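Probable cobalt-precorrin-6B C(15)-methyltransferase (decarboxylating) (Methanothermobacter thermautotrophicus, PDB 1L3I) probably methylates C-15 of cobalt-precorrin-6B with S-adenosyl-L-methionine and then decarboxylates C-12, giving cobalt-precorrin-7 on the anaerobic route to adenosylcobalamin. Local coordinates at residues Met19-Arg22 and Cys23-Cys27. Sequence-based numbering, arbitrary orientation.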
HETATM    1  N   MSE A  19      -5.202  -3.134 -15.115  1.00 28.69           N
HETATM    2  CA  MSE A  19      -4.446  -2.429 -16.155  1.00 26.53           C
HETATM    3  C   MSE A  19      -3.035  -2.043 -15.725  1.00 25.78           C
HETATM    4  O   MSE A  19      -2.091  -2.301 -16.447  1.00 32.01           O
HETATM    5  CB  MSE A  19      -5.205  -1.180 -16.631  1.00 29.30           C
HETATM    6  CG  MSE A  19      -4.572  -0.440 -17.815  1.00 33.78           C
HETATM    7 SE   MSE A  19      -3.230   0.899 -17.301  1.00 40.23          SE
HETATM    8  CE  MSE A  19      -1.694   0.284 -18.117  1.00 49.53           C
ATOM      9  N   GLU A  20      -2.896  -1.485 -14.526  1.00 22.17           N
ATOM     10  CA  GLU A  20      -1.584  -1.060 -14.048  1.00 20.60           C
ATOM     11  C   GLU A  20      -0.654  -2.253 -13.898  1.00 23.44           C
ATOM     12  O   GLU A  20       0.544  -2.122 -14.084  1.00 24.74           O
ATOM     13  CB  GLU A  20      -1.704  -0.287 -12.725  1.00 24.17           C
ATOM     14  CG  GLU A  20      -2.609   0.956 -12.769  1.00 22.63           C
ATOM     15  CD  GLU A  20      -4.113   0.658 -12.617  1.00 23.88           C
ATOM     16  OE1 GLU A  20      -4.521  -0.501 -12.385  1.00 25.68           O
ATOM     17  OE2 GLU A  20      -4.896   1.609 -12.700  1.00 25.18           O
ATOM     18  N   VAL A  21      -1.210  -3.429 -13.615  1.00 23.10           N
ATOM     19  CA  VAL A  21      -0.413  -4.632 -13.474  1.00 23.49           C
ATOM     20  C   VAL A  21      -0.056  -5.136 -14.866  1.00 25.43           C
ATOM     21  O   VAL A  21       1.090  -5.493 -15.130  1.00 30.43           O
ATOM     22  CB  VAL A  21      -1.139  -5.710 -12.660  1.00 25.14           C
ATOM     23  CG1 VAL A  21      -0.380  -7.033 -12.707  1.00 23.03           C
ATOM     24  CG2 VAL A  21      -1.283  -5.243 -11.220  1.00 24.77           C
ATOM     25  N   ARG A  22      -1.022  -5.118 -15.776  1.00 26.40           N
ATOM     26  CA  ARG A  22      -0.775  -5.554 -17.155  1.00 26.76           C
ATOM     27  C   ARG A  22       0.283  -4.646 -17.805  1.00 30.32           C
ATOM     28  O   ARG A  22       1.124  -5.098 -18.581  1.00 33.39           O
ATOM     29  CB  ARG A  22      -2.069  -5.533 -17.964  1.00 21.04           C
ATOM     30  CG  ARG A  22      -3.067  -6.567 -17.515  1.00 25.85           C
ATOM     31  CD  ARG A  22      -4.260  -6.651 -18.441  1.00 29.75           C
ATOM     32  NE  ARG A  22      -5.118  -5.476 -18.352  1.00 30.97           N
ATOM     33  CZ  ARG A  22      -5.353  -4.638 -19.360  1.00 32.57           C
ATOM     34  NH1 ARG A  22      -4.800  -4.820 -20.549  1.00 35.39           N
ATOM     35  NH2 ARG A  22      -6.127  -3.579 -19.171  1.00 32.17           N
ATOM     36  N   CYS A  23       0.272  -3.374 -17.426  1.00 27.79           N
ATOM     37  CA  CYS A  23       1.224  -2.401 -17.935  1.00 25.05           C
ATOM     38  C   CYS A  23       2.629  -2.822 -17.521  1.00 24.40           C
ATOM     39  O   CYS A  23       3.531  -2.909 -18.358  1.00 25.26           O
ATOM     40  CB  CYS A  23       0.889  -1.028 -17.359  1.00 23.97           C
ATOM     41  SG  CYS A  23       1.956   0.340 -17.850  1.00 28.81           S
ATOM     42  N   LEU A  24       2.794  -3.149 -16.241  1.00 22.58           N
ATOM     43  CA  LEU A  24       4.088  -3.564 -15.709  1.00 23.10           C
ATOM     44  C   LEU A  24       4.513  -4.906 -16.292  1.00 26.72           C
ATOM     45  O   LEU A  24       5.694  -5.106 -16.578  1.00 29.39           O
ATOM     46  CB  LEU A  24       4.074  -3.591 -14.173  1.00 24.40           C
ATOM     47  CG  LEU A  24       5.390  -3.886 -13.450  1.00 21.16           C
ATOM     48  CD1 LEU A  24       6.517  -2.994 -13.935  1.00 22.30           C
ATOM     49  CD2 LEU A  24       5.192  -3.716 -11.976  1.00 23.39           C
ATOM     50  N   ILE A  25       3.560  -5.819 -16.486  1.00 26.03           N
ATOM     51  CA  ILE A  25       3.886  -7.126 -17.071  1.00 26.54           C
ATOM     52  C   ILE A  25       4.531  -6.889 -18.442  1.00 29.23           C
ATOM     53  O   ILE A  25       5.524  -7.533 -18.791  1.00 29.32           O
ATOM     54  CB  ILE A  25       2.641  -8.024 -17.235  1.00 26.85           C
ATOM     55  CG1 ILE A  25       2.066  -8.398 -15.861  1.00 22.98           C
ATOM     56  CG2 ILE A  25       2.996  -9.273 -18.046  1.00 24.43           C
ATOM     57  CD1 ILE A  25       0.823  -9.248 -15.927  1.00 22.05           C
HETATM   58  N   MSE A  26       3.978  -5.944 -19.205  1.00 29.62           N
HETATM   59  CA  MSE A  26       4.508  -5.623 -20.526  1.00 30.80           C
HETATM   60  C   MSE A  26       5.905  -4.980 -20.438  1.00 33.92           C
HETATM   61  O   MSE A  26       6.768  -5.264 -21.272  1.00 35.30           O
HETATM   62  CB  MSE A  26       3.544  -4.719 -21.307  1.00 28.40           C
HETATM   63  CG  MSE A  26       2.204  -5.379 -21.646  1.00 32.18           C
HETATM   64 SE   MSE A  26       2.335  -7.146 -22.558  1.00 41.96          SE
HETATM   65  CE  MSE A  26       2.476  -6.513 -24.340  1.00 48.96           C
ATOM     66  N   CYS A  27       6.123  -4.133 -19.425  1.00 30.08           N
ATOM     67  CA  CYS A  27       7.423  -3.482 -19.243  1.00 31.71           C
ATOM     68  C   CYS A  27       8.498  -4.507 -18.926  1.00 33.48           C
ATOM     69  O   CYS A  27       9.625  -4.414 -19.416  1.00 35.38           O
ATOM     70  CB  CYS A  27       7.366  -2.429 -18.138  1.00 27.53           C
ATOM     71  SG  CYS A  27       6.558  -0.901 -18.696  1.00 32.93           S
TER
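V21 and I25 stand one turn apart on helix 19-29, where I25 N donates to V21 O at 2.8 Å, one of five successive i to i+4 bonds; the one from L24 N to E20 O is longer, 3.3 Å. With its CG1 set beside the backbone N (chi1 -66°), I25 reaches back along the helix, laying CG1 3.2 Å from V21 O and CD1 4.1 Å from V21 CG1. Branched, apolar chains suit this buried face, and an alanine in place of I25 would probably leave V21 CG1 without this neighbour and open a gap against L181 and V47. M26 sets only the root of its chain against the preceding turn, CG 3.3 Å from R22 O, and its end leads away. R22 suits a buried spot near the bound S-adenosylhomocysteine because each nitrogen of its guanidinium has a partner: NH2 pairs with D4, NH1 with E50, and NE bonds to T17 O. The helix lies between helix 46-52 of the Rossmann-like domain, touched by I25 and M26, strands 155-167 and 170-183, which V21 and L24 pack against, and a second subunit, stapled on by disulfides from C23 to its C27 and C27 to its C23.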